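Local coordinates for protein adhesin YadA (Yersinia enterocolitica, PDB 1P9H) that binds collagen as a trimeric outer-membrane adhesin, promoting attachment to and invasion of eukaryotic cells and protecting the bacterium from serum and phagocytes, at residues S92-S98 with A105-D111; A99-A105 with G112-R118; F130-A136 with H144-A150; H152-I158 with D165-S171. All blocks are in the same frame, centred on the assembly; numbering follows the deposited sequence. Where two conformers were deposited one is given.

In the fold
Contacts 1 to 4 join successive coils of the left-handed parallel beta-roll that forms the YadA head. Contact 1 (92-98 with 105-111) closes one coil by pairing strands of the eight-stranded sheet. Contact 2 (99-105 with 112-118) closes the next and crosses it: the segments alternate along the chain and share A105, so coils are tied on both walls of the roll. Contact 3 (130-136 with 144-150) joins the last two strands of contact 1's sheet, and its N131 N meets A117 O of contact 2 at 3.0 Å. Contact 4 (152-158 with 165-171), packed against contact 3, closes the last pair of the ten-stranded sheet, which runs on into a strand of the second subunit.

Contact 1: residues S92-S98 with A105-D111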
loop_
_atom_site.group_PDB
_atom_site.type_symbol
_atom_site.label_atom_id
_atom_site.label_comp_id
_atom_site.label_asym_id
_atom_site.label_seq_id
_atom_site.Cartn_x
_atom_site.Cartn_y
_atom_site.Cartn_z
ATOM N N SER A 92 -12.332 -3.518 9.569
ATOM C CA SER A 92 -11.838 -2.579 8.563
ATOM C C SER A 92 -13.054 -1.922 7.917
ATOM O O SER A 92 -14.053 -2.591 7.651
ATOM C CB SER A 92 -11.020 -3.326 7.504
ATOM O OG SER A 92 -10.532 -2.442 6.508
ATOM N N LYS A 93 -12.983 -0.618 7.657
ATOM C CA LYS A 93 -14.118 0.063 7.060
ATOM C C LYS A 93 -13.799 1.100 5.992
ATOM O O LYS A 93 -13.048 2.052 6.212
ATOM C CB LYS A 93 -15.018 0.668 8.152
ATOM C CG LYS A 93 -14.352 1.605 9.137
ATOM C CD LYS A 93 -15.343 1.991 10.243
ATOM C CE LYS A 93 -14.789 3.058 11.173
ATOM N NZ LYS A 93 -13.637 2.567 11.980
ATOM N N ALA A 94 -14.365 0.868 4.814
ATOM C CA ALA A 94 -14.224 1.757 3.670
ATOM C C ALA A 94 -15.540 2.523 3.726
ATOM O O ALA A 94 -16.595 1.994 3.371
ATOM C CB ALA A 94 -14.115 0.942 2.385
ATOM N N LEU A 95 -15.461 3.771 4.179
ATOM C CA LEU A 95 -16.635 4.614 4.399
ATOM C C LEU A 95 -17.133 5.522 3.288
ATOM O O LEU A 95 -18.007 6.358 3.521
ATOM C CB LEU A 95 -16.393 5.462 5.648
ATOM C CG LEU A 95 -16.014 4.681 6.907
ATOM C CD1 LEU A 95 -15.688 5.652 8.032
ATOM C CD2 LEU A 95 -17.150 3.759 7.300
ATOM N N GLY A 96 -16.591 5.372 2.089
ATOM C CA GLY A 96 -17.034 6.204 0.990
ATOM C C GLY A 96 -16.819 5.494 -0.326
ATOM O O GLY A 96 -16.149 4.466 -0.374
ATOM N N ASP A 97 -17.391 6.034 -1.395
ATOM C CA ASP A 97 -17.233 5.422 -2.704
ATOM C C ASP A 97 -15.762 5.263 -3.064
ATOM O O ASP A 97 -14.942 6.138 -2.778
ATOM C CB ASP A 97 -17.917 6.265 -3.785
ATOM C CG ASP A 97 -19.422 6.327 -3.620
ATOM O OD1 ASP A 97 -19.987 5.488 -2.884
ATOM O OD2 ASP A 97 -20.044 7.213 -4.247
ATOM N N SER A 98 -15.441 4.126 -3.676
ATOM C CA SER A 98 -14.090 3.822 -4.138
ATOM C C SER A 98 -12.988 3.728 -3.087
ATOM O O SER A 98 -11.838 3.470 -3.427
ATOM C CB SER A 98 -13.672 4.839 -5.201
ATOM O OG SER A 98 -14.618 4.879 -6.256
ATOM N N ALA A 105 -8.992 -2.759 11.771
ATOM C CA ALA A 105 -9.428 -1.433 12.196
ATOM C C ALA A 105 -8.913 -0.286 11.334
ATOM O O ALA A 105 -8.744 0.836 11.820
ATOM C CB ALA A 105 -9.036 -1.207 13.658
ATOM N N SER A 106 -8.658 -0.564 10.061
ATOM C CA SER A 106 -8.200 0.469 9.142
ATOM C C SER A 106 -9.451 1.204 8.661
ATOM O O SER A 106 -10.520 0.603 8.545
ATOM C CB SER A 106 -7.435 -0.159 7.970
ATOM O OG SER A 106 -8.188 -1.181 7.340
ATOM N N THR A 107 -9.322 2.501 8.391
ATOM C CA THR A 107 -10.462 3.309 7.969
ATOM C C THR A 107 -10.112 4.277 6.847
ATOM O O THR A 107 -9.069 4.926 6.879
ATOM C CB THR A 107 -11.006 4.135 9.156
ATOM O OG1 THR A 107 -11.285 3.264 10.257
ATOM C CG2 THR A 107 -12.278 4.872 8.763
ATOM N N ALA A 108 -10.997 4.384 5.861
ATOM C CA ALA A 108 -10.764 5.291 4.746
ATOM C C ALA A 108 -12.040 5.934 4.233
ATOM O O ALA A 108 -13.044 5.257 4.004
ATOM C CB ALA A 108 -10.068 4.555 3.595
ATOM N N GLN A 109 -11.999 7.250 4.063
ATOM C CA GLN A 109 -13.143 7.986 3.547
ATOM C C GLN A 109 -13.131 7.879 2.028
ATOM O O GLN A 109 -12.237 7.259 1.452
ATOM C CB GLN A 109 -13.066 9.456 3.963
ATOM C CG GLN A 109 -13.242 9.692 5.452
ATOM C CD GLN A 109 -14.553 9.138 5.970
ATOM O OE1 GLN A 109 -15.610 9.366 5.383
ATOM N NE2 GLN A 109 -14.492 8.408 7.078
ATOM N N LYS A 110 -14.119 8.489 1.384
ATOM C CA LYS A 110 -14.223 8.454 -0.072
ATOM C C LYS A 110 -12.911 8.667 -0.827
ATOM O O LYS A 110 -12.145 9.581 -0.523
ATOM C CB LYS A 110 -15.247 9.489 -0.549
ATOM C CG LYS A 110 -15.398 9.550 -2.061
ATOM C CD LYS A 110 -16.482 10.533 -2.479
ATOM C CE LYS A 110 -16.587 10.614 -3.993
ATOM N NZ LYS A 110 -17.696 11.505 -4.430
ATOM N N ASP A 111 -12.674 7.810 -1.819
ATOM C CA ASP A 111 -11.486 7.869 -2.670
ATOM C C ASP A 111 -10.159 7.793 -1.925
ATOM O O ASP A 111 -9.114 8.141 -2.475
ATOM C CB ASP A 111 -11.503 9.139 -3.528
ATOM C CG ASP A 111 -12.692 9.194 -4.469
ATOM O OD1 ASP A 111 -13.273 8.129 -4.768
ATOM O OD2 ASP A 111 -13.039 10.307 -4.919
HETATM O O HOH W 1 -11.923 0.638 11.172
HETATM O O HOH W 2 -18.563 8.682 5.200
HETATM O O HOH W 3 -18.357 8.663 -6.135
HETATM O O HOH W 4 -15.340 7.633 -6.351
#
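At S92 the two segments meet inside the roll, where S92 OG lies 2.8 Å from S106 OG; S92 OG is also hydrogen-bonded to T101 and S106 OG to G103 O, forming a buried polar chain. K93 begins the parallel pairing. Its N donates to S106 O (2.9 Å) and its O accepts from A108 N (3.1 Å), setting K93 beside T107 and A94 beside A108. On the outer face the K93 side chain reaches across to T107, and water 1 takes K93 NZ (2.7 Å) and T107 OG1 (2.9 Å) as donors while donating to S106 O (3.0 Å). The methyl of A94 points to the opposite, inner face. L95 N extends the pairing to A108 O (2.8 Å), and L95 CD1 packs on T107 CG2 at 3.6 Å. G96 then passes close to K110, its CA 3.7 Å from K110 N; a CB here would collide with that nitrogen. Beyond it, D97 O accepts from D111 N (3.0 Å), and water 4 bridges S98 OG (2.8 Å) and D111 OD1 (2.7 Å). Small inward residues, mostly polar outward ones and parallel pairing of consecutive coils are hallmarks of the left-handed beta-roll of the YadA head.

Contact 2: residues A99-A105 with G112-R118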
loop_
_atom_site.group_PDB
_atom_site.type_symbol
_atom_site.label_atom_id
_atom_site.label_comp_id
_atom_site.label_asym_id
_atom_site.label_seq_id
_atom_site.Cartn_x
_atom_site.Cartn_y
_atom_site.Cartn_z
ATOM N N ALA A 99 -13.325 3.932 -1.821
ATOM C CA ALA A 99 -12.324 3.860 -0.764
ATOM C C ALA A 99 -11.767 2.449 -0.634
ATOM O O ALA A 99 -12.473 1.471 -0.877
ATOM C CB ALA A 99 -12.935 4.299 0.566
ATOM N N VAL A 100 -10.491 2.347 -0.277
ATOM C CA VAL A 100 -9.878 1.042 -0.078
ATOM C C VAL A 100 -9.178 1.030 1.270
ATOM O O VAL A 100 -8.474 1.976 1.635
ATOM C CB VAL A 100 -8.855 0.676 -1.189
ATOM C CG1 VAL A 100 -9.513 0.784 -2.555
ATOM C CG2 VAL A 100 -7.628 1.565 -1.107
ATOM N N THR A 101 -9.405 -0.036 2.029
ATOM C CA THR A 101 -8.794 -0.195 3.343
ATOM C C THR A 101 -8.280 -1.618 3.480
ATOM O O THR A 101 -8.930 -2.565 3.037
ATOM C CB THR A 101 -9.799 0.074 4.488
ATOM O OG1 THR A 101 -10.963 -0.742 4.310
ATOM C CG2 THR A 101 -10.200 1.534 4.517
ATOM N N TYR A 102 -7.110 -1.763 4.089
ATOM C CA TYR A 102 -6.514 -3.079 4.275
ATOM C C TYR A 102 -5.832 -3.150 5.626
ATOM O O TYR A 102 -4.840 -2.462 5.857
ATOM C CB TYR A 102 -5.491 -3.319 3.160
ATOM C CG TYR A 102 -4.999 -4.739 3.041
ATOM C CD1 TYR A 102 -3.689 -5.079 3.388
ATOM C CD2 TYR A 102 -5.831 -5.737 2.544
ATOM C CE1 TYR A 102 -3.223 -6.385 3.235
ATOM C CE2 TYR A 102 -5.379 -7.043 2.389
ATOM C CZ TYR A 102 -4.077 -7.360 2.732
ATOM O OH TYR A 102 -3.629 -8.647 2.544
ATOM N N GLY A 103 -6.370 -3.981 6.515
ATOM C CA GLY A 103 -5.791 -4.121 7.840
ATOM C C GLY A 103 -6.828 -4.000 8.940
ATOM O O GLY A 103 -7.890 -3.407 8.747
ATOM N N ALA A 104 -6.515 -4.569 10.098
ATOM C CA ALA A 104 -7.418 -4.522 11.237
ATOM C C ALA A 104 -7.709 -3.086 11.658
ATOM O O ALA A 104 -6.791 -2.291 11.872
ATOM C CB ALA A 104 -6.814 -5.294 12.413
ATOM N N ALA A 105 -8.992 -2.759 11.771
ATOM C CA ALA A 105 -9.428 -1.433 12.196
ATOM C C ALA A 105 -8.913 -0.286 11.334
ATOM O O ALA A 105 -8.744 0.836 11.820
ATOM C CB ALA A 105 -9.036 -1.207 13.658
ATOM N N GLY A 112 -10.197 7.323 -0.686
ATOM C CA GLY A 112 -8.976 7.227 0.089
ATOM C C GLY A 112 -8.336 5.853 0.082
ATOM O O GLY A 112 -8.919 4.881 -0.398
ATOM N N VAL A 113 -7.120 5.789 0.612
ATOM C CA VAL A 113 -6.362 4.546 0.719
ATOM C C VAL A 113 -5.796 4.455 2.137
ATOM O O VAL A 113 -5.086 5.358 2.581
ATOM C CB VAL A 113 -5.172 4.513 -0.278
ATOM C CG1 VAL A 113 -4.286 3.296 -0.004
ATOM C CG2 VAL A 113 -5.683 4.489 -1.710
ATOM N N ALA A 114 -6.127 3.387 2.857
ATOM C CA ALA A 114 -5.604 3.193 4.211
ATOM C C ALA A 114 -5.091 1.762 4.307
ATOM O O ALA A 114 -5.873 0.814 4.277
ATOM C CB ALA A 114 -6.693 3.444 5.254
ATOM N N ILE A 115 -3.773 1.620 4.415
ATOM C CA ILE A 115 -3.132 0.306 4.479
ATOM C C ILE A 115 -2.366 0.135 5.787
ATOM O O ILE A 115 -1.461 0.914 6.090
ATOM C CB ILE A 115 -2.137 0.131 3.307
ATOM C CG1 ILE A 115 -2.812 0.488 1.977
ATOM C CG2 ILE A 115 -1.613 -1.297 3.277
ATOM C CD1 ILE A 115 -4.014 -0.378 1.628
ATOM N N GLY A 116 -2.729 -0.890 6.552
ATOM C CA GLY A 116 -2.072 -1.144 7.820
ATOM C C GLY A 116 -3.085 -1.128 8.945
ATOM O O GLY A 116 -4.112 -0.456 8.845
ATOM N N ALA A 117 -2.824 -1.876 10.009
ATOM C CA ALA A 117 -3.754 -1.889 11.128
ATOM C C ALA A 117 -3.846 -0.472 11.691
ATOM O O ALA A 117 -2.832 0.217 11.824
ATOM C CB ALA A 117 -3.276 -2.861 12.204
ATOM N N ARG A 118 -5.068 -0.043 11.995
ATOM C CA ARG A 118 -5.335 1.285 12.545
ATOM C C ARG A 118 -5.008 2.453 11.617
ATOM O O ARG A 118 -5.080 3.613 12.031
ATOM C CB ARG A 118 -4.607 1.465 13.882
ATOM C CG ARG A 118 -5.133 0.561 14.982
ATOM C CD ARG A 118 -4.416 0.814 16.298
ATOM N NE ARG A 118 -4.910 -0.047 17.369
ATOM C CZ ARG A 118 -4.406 -0.069 18.598
ATOM N NH1 ARG A 118 -3.391 0.726 18.914
ATOM N NH2 ARG A 118 -4.918 -0.881 19.513
#
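Five backbone hydrogen bonds carry this pairing. G116 N to Y102 O is the shortest at 2.7 Å, followed by R118 N to A104 O (2.8 Å), Y102 N to A114 O (2.9 Å), and V100 N to G112 O and A114 N to V100 O (both 3.0 Å). The parallel strand axes run 4.7 Å apart at only 4°. The tightest CA-H...O contact within the strands is T101 CA to A114 O at 3.2 Å. G103 and G116 follow the strands with positive phi (131° and 122°), values at which a CB would jam against the preceding carbonyl. On one face, V100 CG2 meets V113 CG2 and Y102 CB meets I115 CD1, each at 3.6 Å; on the other, T101 CG2 approaches A114 CB at 4.1 Å. That second face looks into the roll, onto A108 of strand 107-108, and T101 also packs on A94 of strand 93-94. The valine, tyrosine and isoleucine face turns to the trimer core, where Y102 rings of neighbouring subunits meet edge-to-face, Y102 OH bonds to T101 O of the third subunit, and I115 packs on its counterparts. Strand 86-88 flanks strand 100-102 on its far side.

Contact 3: residues F130-A136 with H144-A150; sequences FNSKADA and HSSHVAA
F130 lies alongside the H144 imidazole, F130 CD1 3.8 Å from H144 CD2, both chi1 t; H144 ND1 bonds to D160. The segments run parallel, 18° apart end to end, K133 beside H147 (CA-CA 4.8 Å), A134 beside V148 (5.2 Å) and A136 beside A150 (3.8 Å). S145 N donates to F130 O (2.9 Å). N131 and S145 have positive phi (61° and 54°); N131 ND2 (chi1 t) donates to S145 OG at 3.1 Å, and water 5 donates to N131 O (2.7 Å) and S146 O (2.8 Å). In extended conformation (phi/psi -138/111° at K133, -153/125° at H147), K133 N donates to S146 O (2.9 Å) and V148 N to K133 O (3.0 Å). H147 (t) brings ND1 to 3.4 Å from K133 O, a weak hydrogen bond. K133 (m) and H147 point to the outer face, A134 and V148 (t) inward. A weak bond from D135 N (chi1 m) to V148 O (3.1 Å) ends the pairing. These are neighbouring coils of the left-handed beta-roll. The chemistry implies a pairing carried mainly by the main chain and supplemented by side-chain bonds, polar outside, with small side chains inside, including the S132 and S146 hydroxyls bonded to G129 O and G143 O.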
loop_
_atom_site.group_PDB
_atom_site.type_symbol
_atom_site.label_atom_id
_atom_site.label_comp_id
_atom_site.label_asym_id
_atom_site.label_seq_id
_atom_site.Cartn_x
_atom_site.Cartn_y
_atom_site.Cartn_z
ATOM N N PHE A 130 1.164 1.203 10.305
ATOM C CA PHE A 130 0.395 0.992 11.519
ATOM C C PHE A 130 0.111 2.342 12.176
ATOM O O PHE A 130 1.024 3.124 12.429
ATOM C CB PHE A 130 1.178 0.083 12.473
ATOM C CG PHE A 130 0.432 -0.272 13.728
ATOM C CD1 PHE A 130 0.411 0.597 14.813
ATOM C CD2 PHE A 130 -0.254 -1.479 13.823
ATOM C CE1 PHE A 130 -0.283 0.269 15.979
ATOM C CE2 PHE A 130 -0.951 -1.816 14.983
ATOM C CZ PHE A 130 -0.964 -0.940 16.061
ATOM N N ASN A 131 -1.165 2.609 12.433
ATOM C CA ASN A 131 -1.599 3.850 13.071
ATOM C C ASN A 131 -1.254 5.128 12.303
ATOM O O ASN A 131 -1.172 6.208 12.892
ATOM C CB ASN A 131 -1.034 3.933 14.496
ATOM C CG ASN A 131 -1.739 4.976 15.340
ATOM O OD1 ASN A 131 -2.970 5.032 15.371
ATOM N ND2 ASN A 131 -0.966 5.803 16.035
ATOM N N SER A 132 -1.046 5.011 10.995
ATOM C CA SER A 132 -0.757 6.185 10.174
ATOM C C SER A 132 -2.054 6.985 10.068
ATOM O O SER A 132 -3.146 6.409 10.055
ATOM C CB SER A 132 -0.264 5.765 8.781
ATOM O OG SER A 132 -1.190 4.920 8.120
ATOM N N LYS A 133 -1.941 8.309 9.996
ATOM C CA LYS A 133 -3.122 9.163 9.933
ATOM C C LYS A 133 -3.006 10.311 8.933
ATOM O O LYS A 133 -2.230 11.245 9.134
ATOM C CB LYS A 133 -3.407 9.760 11.319
ATOM C CG LYS A 133 -3.645 8.749 12.430
ATOM C CD LYS A 133 -3.730 9.464 13.777
ATOM C CE LYS A 133 -3.910 8.490 14.930
ATOM N NZ LYS A 133 -5.227 7.802 14.879
ATOM N N ALA A 134 -3.782 10.231 7.858
ATOM C CA ALA A 134 -3.809 11.273 6.836
ATOM C C ALA A 134 -5.105 12.026 7.114
ATOM O O ALA A 134 -6.106 11.849 6.415
ATOM C CB ALA A 134 -3.839 10.645 5.449
ATOM N N ASP A 135 -5.078 12.862 8.148
ATOM C CA ASP A 135 -6.258 13.609 8.576
ATOM C C ASP A 135 -6.721 14.725 7.657
ATOM O O ASP A 135 -7.912 15.033 7.608
ATOM C CB ASP A 135 -6.042 14.176 9.980
ATOM C CG ASP A 135 -6.060 13.105 11.058
ATOM O OD1 ASP A 135 -6.349 11.930 10.743
ATOM O OD2 ASP A 135 -5.791 13.442 12.228
ATOM N N ALA A 136 -5.793 15.349 6.944
ATOM C CA ALA A 136 -6.164 16.417 6.029
ATOM C C ALA A 136 -6.601 15.767 4.725
ATOM O O ALA A 136 -6.027 14.764 4.304
ATOM C CB ALA A 136 -4.978 17.344 5.788
ATOM N N HIS A 144 4.839 4.210 10.354
ATOM C CA HIS A 144 4.178 3.987 11.634
ATOM C C HIS A 144 3.906 5.310 12.346
ATOM O O HIS A 144 4.813 6.111 12.561
ATOM C CB HIS A 144 5.045 3.110 12.539
ATOM C CG HIS A 144 4.655 3.174 13.983
ATOM N ND1 HIS A 144 5.471 3.719 14.951
ATOM C CD2 HIS A 144 3.525 2.784 14.620
ATOM C CE1 HIS A 144 4.862 3.664 16.121
ATOM N NE2 HIS A 144 3.679 3.100 15.949
ATOM N N SER A 145 2.648 5.518 12.715
ATOM C CA SER A 145 2.223 6.722 13.415
ATOM C C SER A 145 2.597 8.032 12.728
ATOM O O SER A 145 2.794 9.055 13.388
ATOM C CB SER A 145 2.748 6.702 14.855
ATOM O OG SER A 145 2.067 5.707 15.608
ATOM N N SER A 146 2.705 7.998 11.400
ATOM C CA SER A 146 2.990 9.212 10.645
ATOM C C SER A 146 1.689 9.999 10.739
ATOM O O SER A 146 0.611 9.410 10.855
ATOM C CB SER A 146 3.339 8.883 9.186
ATOM O OG SER A 146 2.367 8.052 8.575
ATOM N N HIS A 147 1.763 11.322 10.679
ATOM C CA HIS A 147 0.546 12.093 10.851
ATOM C C HIS A 147 0.515 13.455 10.186
ATOM O O HIS A 147 1.402 14.285 10.395
ATOM C CB HIS A 147 0.299 12.241 12.362
ATOM C CG HIS A 147 -0.894 13.073 12.718
ATOM N ND1 HIS A 147 -2.101 12.974 12.060
ATOM C CD2 HIS A 147 -1.081 13.975 13.711
ATOM C CE1 HIS A 147 -2.980 13.778 12.633
ATOM N NE2 HIS A 147 -2.387 14.397 13.638
ATOM N N VAL A 148 -0.505 13.664 9.360
ATOM C CA VAL A 148 -0.717 14.950 8.716
ATOM C C VAL A 148 -1.982 15.480 9.378
ATOM O O VAL A 148 -3.071 14.935 9.180
ATOM C CB VAL A 148 -0.957 14.823 7.197
ATOM C CG1 VAL A 148 -1.231 16.210 6.603
ATOM C CG2 VAL A 148 0.260 14.200 6.525
ATOM N N ALA A 149 -1.832 16.521 10.190
ATOM C CA ALA A 149 -2.966 17.111 10.891
ATOM C C ALA A 149 -4.010 17.625 9.904
ATOM O O ALA A 149 -3.681 18.041 8.793
ATOM C CB ALA A 149 -2.487 18.234 11.794
ATOM N N ALA A 150 -5.271 17.604 10.328
ATOM C CA ALA A 150 -6.385 18.020 9.484
ATOM C C ALA A 150 -6.289 19.414 8.867
ATOM O O ALA A 150 -6.910 19.672 7.836
ATOM C CB ALA A 150 -7.693 17.888 10.264
HETATM O O HOH W 5 -0.517 8.805 13.350
#

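Contact 4: residues H152-I158 with D165-S171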
loop_
_atom_site.group_PDB
_atom_site.type_symbol
_atom_site.label_atom_id
_atom_site.label_comp_id
_atom_site.label_asym_id
_atom_site.label_seq_id
_atom_site.Cartn_x
_atom_site.Cartn_y
_atom_site.Cartn_z
ATOM N N HIS A 152 -3.435 20.771 7.799
ATOM C CA HIS A 152 -2.256 20.849 6.945
ATOM C C HIS A 152 -2.597 20.343 5.549
ATOM O O HIS A 152 -2.176 19.263 5.132
ATOM C CB HIS A 152 -1.122 20.031 7.563
ATOM C CG HIS A 152 -0.676 20.552 8.893
ATOM N ND1 HIS A 152 0.064 19.799 9.778
ATOM C CD2 HIS A 152 -0.874 21.751 9.491
ATOM C CE1 HIS A 152 0.301 20.511 10.866
ATOM N NE2 HIS A 152 -0.259 21.699 10.717
ATOM N N GLY A 153 -3.375 21.148 4.834
ATOM C CA GLY A 153 -3.806 20.791 3.498
ATOM C C GLY A 153 -2.720 20.377 2.525
ATOM O O GLY A 153 -1.633 20.958 2.492
ATOM N N TYR A 154 -3.039 19.357 1.734
ATOM C CA TYR A 154 -2.161 18.813 0.706
ATOM C C TYR A 154 -0.738 18.496 1.145
ATOM O O TYR A 154 0.186 18.534 0.334
ATOM C CB TYR A 154 -2.126 19.765 -0.490
ATOM C CG TYR A 154 -3.499 20.088 -1.027
ATOM C CD1 TYR A 154 -4.193 21.216 -0.590
ATOM C CD2 TYR A 154 -4.121 19.246 -1.945
ATOM C CE1 TYR A 154 -5.475 21.497 -1.057
ATOM C CE2 TYR A 154 -5.402 19.515 -2.416
ATOM C CZ TYR A 154 -6.072 20.642 -1.970
ATOM O OH TYR A 154 -7.336 20.913 -2.439
ATOM N N SER A 155 -0.561 18.165 2.418
ATOM C CA SER A 155 0.773 17.859 2.922
ATOM C C SER A 155 1.087 16.370 2.986
ATOM O O SER A 155 0.217 15.522 2.780
ATOM C CB SER A 155 0.973 18.505 4.294
ATOM O OG SER A 155 0.955 19.917 4.170
ATOM N N ILE A 156 2.349 16.066 3.271
ATOM C CA ILE A 156 2.826 14.689 3.336
ATOM C C ILE A 156 3.750 14.492 4.530
ATOM O O ILE A 156 4.564 15.359 4.842
ATOM C CB ILE A 156 3.642 14.323 2.064
ATOM C CG1 ILE A 156 2.780 14.485 0.813
ATOM C CG2 ILE A 156 4.181 12.900 2.165
ATOM C CD1 ILE A 156 2.792 15.895 0.252
ATOM N N ALA A 157 3.612 13.350 5.196
ATOM C CA ALA A 157 4.473 12.997 6.321
ATOM C C ALA A 157 5.090 11.657 5.932
ATOM O O ALA A 157 4.371 10.708 5.623
ATOM C CB ALA A 157 3.656 12.858 7.604
ATOM N N ILE A 158 6.421 11.603 5.953
ATOM C CA ILE A 158 7.176 10.410 5.579
ATOM C C ILE A 158 8.078 9.902 6.700
ATOM O O ILE A 158 8.952 10.632 7.168
ATOM C CB ILE A 158 8.087 10.709 4.363
ATOM C CG1 ILE A 158 7.238 11.105 3.156
ATOM C CG2 ILE A 158 8.967 9.507 4.051
ATOM C CD1 ILE A 158 8.056 11.599 1.982
ATOM N N ASP A 165 3.894 20.134 10.175
ATOM C CA ASP A 165 3.713 21.275 11.064
ATOM C C ASP A 165 3.098 22.454 10.317
ATOM O O ASP A 165 2.929 23.537 10.882
ATOM C CB ASP A 165 5.059 21.688 11.678
ATOM C CG ASP A 165 6.012 22.303 10.662
ATOM O OD1 ASP A 165 5.780 22.165 9.441
ATOM O OD2 ASP A 165 7.009 22.923 11.093
ATOM N N ARG A 166 2.749 22.235 9.052
ATOM C CA ARG A 166 2.165 23.288 8.232
ATOM C C ARG A 166 1.580 22.708 6.946
ATOM O O ARG A 166 1.889 21.580 6.563
ATOM C CB ARG A 166 3.236 24.327 7.883
ATOM C CG ARG A 166 4.189 23.884 6.777
ATOM C CD ARG A 166 5.453 24.729 6.725
ATOM N NE ARG A 166 6.379 24.378 7.799
ATOM C CZ ARG A 166 7.655 24.750 7.831
ATOM N NH1 ARG A 166 8.154 25.487 6.849
ATOM N NH2 ARG A 166 8.436 24.369 8.834
ATOM N N GLU A 167 0.740 23.492 6.279
ATOM C CA GLU A 167 0.116 23.066 5.034
ATOM C C GLU A 167 1.128 23.133 3.890
ATOM O O GLU A 167 2.203 23.720 4.039
ATOM C CB GLU A 167 -1.071 23.979 4.711
ATOM C CG GLU A 167 -0.655 25.376 4.270
ATOM C CD GLU A 167 -1.833 26.304 4.043
ATOM O OE1 GLU A 167 -2.957 25.808 3.815
ATOM O OE2 GLU A 167 -1.628 27.535 4.077
ATOM N N ASN A 168 0.776 22.530 2.757
ATOM C CA ASN A 168 1.625 22.539 1.567
ATOM C C ASN A 168 3.061 22.146 1.870
ATOM O O ASN A 168 3.999 22.774 1.372
ATOM C CB ASN A 168 1.614 23.936 0.939
ATOM C CG ASN A 168 0.237 24.358 0.474
ATOM O OD1 ASN A 168 -0.051 25.551 0.356
ATOM N ND2 ASN A 168 -0.619 23.385 0.194
ATOM N N SER A 169 3.245 21.099 2.667
ATOM C CA SER A 169 4.594 20.688 3.020
ATOM C C SER A 169 4.808 19.186 3.048
ATOM O O SER A 169 3.866 18.400 2.973
ATOM C CB SER A 169 4.966 21.253 4.394
ATOM O OG SER A 169 4.238 20.596 5.424
ATOM N N VAL A 170 6.077 18.811 3.149
ATOM C CA VAL A 170 6.497 17.422 3.246
ATOM C C VAL A 170 7.381 17.361 4.485
ATOM O O VAL A 170 8.402 18.044 4.554
ATOM C CB VAL A 170 7.343 16.978 2.031
ATOM C CG1 VAL A 170 7.832 15.545 2.238
ATOM C CG2 VAL A 170 6.525 17.073 0.752
ATOM N N SER A 171 6.982 16.563 5.468
ATOM C CA SER A 171 7.776 16.433 6.678
ATOM C C SER A 171 8.459 15.080 6.737
ATOM O O SER A 171 7.830 14.049 6.491
ATOM C CB SER A 171 6.906 16.580 7.924
ATOM O OG SER A 171 7.663 16.231 9.074
HETATM O O HOH W 6 -4.490 23.815 4.727
#
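Side-chain contacts precede the paired strands. H152, chi1 m, lays one ring face over the backbone of the other segment, with H152 CE1 3.4 Å from D165 C; H152 ND1 bonds to T164. H152 to S155 forms a type II turn, which presents G153 O to N168 N at 2.9 Å, and water 6 accepts from G153 N (2.9 Å) while donating to E167 OE1 (2.7 Å). In the m rotamer, S155 OG reaches across to accept from S169 N (3.0 Å) and lies 3.1 Å from R166 O, which also accepts from S169 OG (chi1 p) at 2.8 Å. R166 (chi1 p, chi3 p) curls back so that R166 NE meets D165 OD1 at 2.8 Å and R166 NH2 meets D165 OD2 at 3.0 Å; D192 and K189 of the third subunit extend this salt bridge.

Parallel pairing then takes over: I156 N to S169 O and S171 N to I156 O at 2.8 Å, and I158 N to S171 O at 2.9 Å. With I156 and I158 both chi1 m and V170 t, I156 CD1 touches V170 CG2 at 3.9 Å and I158 CD1 touches V170 CG1 at 4.0 Å; S171 OG (t) bonds to K163 O. Strand 140-142 flanks strand 156-158 on its other side, V148 of strand 147-148 packs against S155 and A157, and the sheet continues past strand 169-171 into a parallel strand of the second subunit.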